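TetR family transcriptional regulator (Streptomyces coelicolor, PDB 6SRN) probably binds promoter DNA as a dimeric transcriptional regulator and takes up a furan-type bacterial hormone linked to the control of antibiotic production. Local coordinates at residues E36-Y47 and P121-E132. Numbering follows the deposited sequence.
Sequences EAASEIFASRGY and PVMQAGARLQSE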
loop_
_atom_site.group_PDB
_atom_site.type_symbol
_atom_site.label_atom_id
_atom_site.label_comp_id
_atom_site.label_asym_id
_atom_site.label_seq_id
_atom_site.Cartn_x
_atom_site.Cartn_y
_atom_site.Cartn_z
ATOM N N GLU A 36 17.961 15.648 -6.492
ATOM C CA GLU A 36 18.283 14.313 -6.980
ATOM C C GLU A 36 19.177 13.556 -5.995
ATOM O O GLU A 36 18.923 12.388 -5.687
ATOM C CB GLU A 36 18.930 14.417 -8.351
ATOM C CG GLU A 36 18.982 13.128 -9.131
ATOM C CD GLU A 36 17.597 12.618 -9.614
ATOM O OE1 GLU A 36 16.603 13.396 -9.873
ATOM O OE2 GLU A 36 17.499 11.391 -9.824
ATOM N N ALA A 37 20.196 14.242 -5.481
ATOM C CA ALA A 37 21.057 13.648 -4.462
ATOM C C ALA A 37 20.309 13.297 -3.195
ATOM O O ALA A 37 20.498 12.209 -2.653
ATOM C CB ALA A 37 22.227 14.574 -4.142
ATOM N N ALA A 38 19.444 14.204 -2.756
ATOM C CA ALA A 38 18.630 13.936 -1.601
ATOM C C ALA A 38 17.742 12.713 -1.839
ATOM O O ALA A 38 17.554 11.895 -0.954
ATOM C CB ALA A 38 17.782 15.133 -1.267
ATOM N N SER A 39 17.213 12.626 -3.028
ATOM C CA SER A 39 16.314 11.512 -3.374
ATOM C C SER A 39 17.047 10.204 -3.307
ATOM O O SER A 39 16.516 9.206 -2.839
ATOM C CB SER A 39 15.710 11.726 -4.742
ATOM O OG SER A 39 14.786 12.820 -4.696
ATOM N N GLU A 40 18.248 10.172 -3.867
ATOM C CA GLU A 40 19.039 8.961 -3.838
ATOM C C GLU A 40 19.229 8.515 -2.400
ATOM O O GLU A 40 19.084 7.329 -2.103
ATOM C CB GLU A 40 20.396 9.186 -4.529
ATOM C CG GLU A 40 20.273 9.356 -6.047
ATOM C CD GLU A 40 21.503 9.953 -6.727
ATOM O OE1 GLU A 40 22.533 10.119 -6.055
ATOM O OE2 GLU A 40 21.442 10.235 -7.955
ATOM N N ILE A 41 19.577 9.435 -1.519
ATOM C CA ILE A 41 19.845 9.082 -0.116
ATOM C C ILE A 41 18.574 8.683 0.656
ATOM O O ILE A 41 18.566 7.719 1.420
ATOM C CB ILE A 41 20.659 10.211 0.566
ATOM C CG1 ILE A 41 22.043 10.219 -0.067
ATOM C CG2 ILE A 41 20.723 10.017 2.084
ATOM C CD1 ILE A 41 22.858 11.419 0.223
ATOM N N PHE A 42 17.510 9.431 0.449
ATOM C CA PHE A 42 16.256 9.071 1.110
ATOM C C PHE A 42 15.765 7.711 0.621
ATOM O O PHE A 42 15.227 6.926 1.396
ATOM C CB PHE A 42 15.151 10.085 0.854
ATOM C CG PHE A 42 15.269 11.397 1.608
ATOM C CD1 PHE A 42 15.519 11.457 2.964
ATOM C CD2 PHE A 42 14.996 12.586 0.929
ATOM C CE1 PHE A 42 15.544 12.693 3.613
ATOM C CE2 PHE A 42 14.992 13.822 1.566
ATOM C CZ PHE A 42 15.298 13.854 2.894
ATOM N N ALA A 43 15.877 7.459 -0.679
ATOM C CA ALA A 43 15.404 6.160 -1.214
ATOM C C ALA A 43 16.163 4.970 -0.628
ATOM O O ALA A 43 15.577 3.924 -0.339
ATOM C CB ALA A 43 15.473 6.166 -2.729
ATOM N N SER A 44 17.449 5.170 -0.387
ATOM C CA SER A 44 18.278 4.085 0.056
ATOM C C SER A 44 18.281 3.943 1.567
ATOM O O SER A 44 18.352 2.807 2.047
ATOM C CB SER A 44 19.680 4.198 -0.557
ATOM O OG SER A 44 20.352 5.319 -0.150
ATOM N N ARG A 45 18.132 5.057 2.290
ATOM C CA ARG A 45 18.309 5.091 3.750
ATOM C C ARG A 45 17.087 5.441 4.569
ATOM O O ARG A 45 17.100 5.236 5.790
ATOM C CB ARG A 45 19.417 6.079 4.130
ATOM C CG ARG A 45 20.718 5.765 3.437
ATOM C CD ARG A 45 21.863 6.690 3.805
ATOM N NE ARG A 45 22.938 6.515 2.825
ATOM C CZ ARG A 45 23.988 7.326 2.684
ATOM N NH1 ARG A 45 24.138 8.374 3.465
ATOM N NH2 ARG A 45 24.900 7.056 1.748
ATOM N N GLY A 46 16.053 5.962 3.916
ATOM C CA GLY A 46 14.873 6.470 4.609
ATOM C C GLY A 46 15.171 7.815 5.237
ATOM O O GLY A 46 16.281 8.331 5.170
ATOM N N TYR A 47 14.148 8.408 5.828
ATOM C CA TYR A 47 14.290 9.737 6.401
ATOM C C TYR A 47 15.263 9.762 7.581
ATOM O O TYR A 47 16.164 10.587 7.603
ATOM C CB TYR A 47 12.922 10.258 6.829
ATOM C CG TYR A 47 12.969 11.654 7.358
ATOM C CD1 TYR A 47 12.979 12.731 6.497
ATOM C CD2 TYR A 47 12.985 11.909 8.712
ATOM C CE1 TYR A 47 13.008 14.049 6.947
ATOM C CE2 TYR A 47 13.073 13.230 9.176
ATOM C CZ TYR A 47 13.063 14.288 8.274
ATOM O OH TYR A 47 13.134 15.621 8.692
ATOM N N PRO A 121 15.024 7.850 -8.807
ATOM C CA PRO A 121 15.162 8.069 -7.400
ATOM C C PRO A 121 14.153 9.027 -6.778
ATOM O O PRO A 121 13.816 8.864 -5.588
ATOM C CB PRO A 121 16.561 8.636 -7.268
ATOM C CG PRO A 121 17.327 8.069 -8.418
ATOM C CD PRO A 121 16.314 8.041 -9.521
ATOM N N VAL A 122 13.742 10.065 -7.494
ATOM C CA VAL A 122 12.778 11.010 -6.891
ATOM C C VAL A 122 11.452 10.294 -6.570
ATOM O O VAL A 122 10.821 10.561 -5.540
ATOM C CB VAL A 122 12.566 12.247 -7.778
ATOM C CG1 VAL A 122 11.489 13.161 -7.194
ATOM C CG2 VAL A 122 13.879 12.983 -7.932
ATOM N N MET A 123 11.016 9.411 -7.477
ATOM C CA MET A 123 9.799 8.649 -7.219
ATOM C C MET A 123 9.999 7.657 -6.094
ATOM O O MET A 123 9.096 7.506 -5.253
ATOM C CB MET A 123 9.362 7.941 -8.493
ATOM C CG MET A 123 9.003 8.865 -9.649
ATOM S SD MET A 123 7.453 9.772 -9.337
ATOM C CE MET A 123 6.362 8.460 -9.523
ATOM N N GLN A 124 11.127 6.981 -6.080
ATOM C CA GLN A 124 11.359 6.002 -5.051
ATOM C C GLN A 124 11.417 6.688 -3.673
ATOM O O GLN A 124 10.909 6.193 -2.680
ATOM C CB GLN A 124 12.648 5.256 -5.325
ATOM C CG GLN A 124 12.590 4.479 -6.648
ATOM C CD GLN A 124 13.915 4.015 -7.165
ATOM O OE1 GLN A 124 14.966 4.327 -6.629
ATOM N NE2 GLN A 124 13.868 3.232 -8.217
ATOM N N ALA A 125 12.061 7.839 -3.622
ATOM C CA ALA A 125 12.170 8.603 -2.400
ATOM C C ALA A 125 10.830 9.150 -1.959
ATOM O O ALA A 125 10.482 9.113 -0.785
ATOM C CB ALA A 125 13.158 9.729 -2.568
ATOM N N GLY A 126 10.058 9.669 -2.913
ATOM C CA GLY A 126 8.721 10.188 -2.580
ATOM C C GLY A 126 7.881 9.122 -1.933
ATOM O O GLY A 126 7.246 9.362 -0.911
ATOM N N ALA A 127 7.887 7.936 -2.511
ATOM C CA ALA A 127 7.126 6.824 -1.969
ATOM C C ALA A 127 7.655 6.389 -0.612
ATOM O O ALA A 127 6.888 6.168 0.351
ATOM C CB ALA A 127 7.080 5.631 -2.935
ATOM N N ARG A 128 8.977 6.292 -0.463
ATOM C CA ARG A 128 9.502 5.870 0.814
ATOM C C ARG A 128 9.210 6.869 1.904
ATOM O O ARG A 128 8.855 6.475 3.021
ATOM C CB ARG A 128 11.007 5.605 0.737
ATOM C CG ARG A 128 11.563 5.091 2.057
ATOM C CD ARG A 128 12.874 4.374 1.887
ATOM N NE ARG A 128 13.317 3.840 3.184
ATOM C CZ ARG A 128 14.392 3.061 3.338
ATOM N NH1 ARG A 128 15.142 2.758 2.309
ATOM N NH2 ARG A 128 14.706 2.578 4.547
ATOM N N LEU A 129 9.366 8.161 1.626
ATOM C CA LEU A 129 9.036 9.183 2.631
ATOM C C LEU A 129 7.559 9.109 3.032
ATOM O O LEU A 129 7.242 9.178 4.239
ATOM C CB LEU A 129 9.421 10.550 2.104
ATOM C CG LEU A 129 10.922 10.756 1.890
ATOM C CD1 LEU A 129 11.185 11.991 1.056
ATOM C CD2 LEU A 129 11.646 10.844 3.209
ATOM N N GLN A 130 6.664 8.946 2.067
ATOM C CA GLN A 130 5.219 8.771 2.379
ATOM C C GLN A 130 4.931 7.464 3.141
ATOM O O GLN A 130 3.983 7.394 3.952
ATOM C CB GLN A 130 4.366 8.806 1.139
ATOM C CG GLN A 130 4.342 10.137 0.436
ATOM C CD GLN A 130 3.566 11.194 1.185
ATOM O OE1 GLN A 130 3.793 11.412 2.377
ATOM N NE2 GLN A 130 2.693 11.872 0.493
ATOM N N SER A 131 5.727 6.428 2.896
ATOM C CA SER A 131 5.548 5.156 3.618
ATOM C C SER A 131 5.820 5.338 5.078
ATOM O O SER A 131 5.231 4.628 5.922
ATOM C CB SER A 131 6.512 4.063 3.112
ATOM O OG SER A 131 7.752 4.106 3.846
ATOM N N GLU A 132 6.761 6.241 5.378
ATOM C CA GLU A 132 7.277 6.545 6.670
ATOM C C GLU A 132 6.507 7.689 7.310
ATOM O O GLU A 132 6.838 8.095 8.375
ATOM C CB GLU A 132 8.786 6.869 6.598
ATOM C CG GLU A 132 9.531 5.700 5.928
ATOM C CD GLU A 132 11.038 5.741 5.935
ATOM O OE1 GLU A 132 11.585 6.823 6.258
ATOM O OE2 GLU A 132 11.656 4.665 5.565
HETATM O O HOH W 1 16.904 1.134 4.165
#
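Ala43 and Ala125 bring their helices together most tightly, with CA atoms 4.2 Å apart. The axes of the two helical segments approach to 7.8 Å and cross at 43°. The small side chains make this possible: Ala125 CB rests 3.4 Å from Ser39 O and also meets Phe42 CB. Further along, Leu129 CD2 covers one face of the Phe42 ring, a CH-pi contact 4.2 Å from the centroid, and meets the edge of the Tyr47 ring, while CD1 touches Phe42 CD2.

On the solvent side, Arg128 has CG anti to the backbone N (chi1 -177°) and runs extended to NE, which carries the guanidinium flat over the backbone of Gly46. NH1 donates to Ala43 O at 2.9 Å, from well above the carbonyl plane, while NH2 reaches Ser44 O through a water. NE donates an almost straight hydrogen bond, part of a salt bridge, to Glu132 OE2, 3.0 Å away, meeting the oxygen from above the carboxylate plane. OE1 accepts from Tyr47 N, also at 3.0 Å, on its syn side. All three guanidinium nitrogens are engaged, which should fix its rotation. At the other end Ser39 OG is buried against Val122 CG2 (3.4 Å); only the flank beside it is looser and partly exposed, Glu40 CG lying alongside the Pro121 ring while its carboxylate turns to Arg58.

The contact joins the DNA-binding domain to the ligand-binding domain of a TetR-type fold: helix 73-86 packs against Ser39 and Tyr47, helix 102-119 against Met123 and Ala127, and Gln130 on helix 121-131 touches the bound furan.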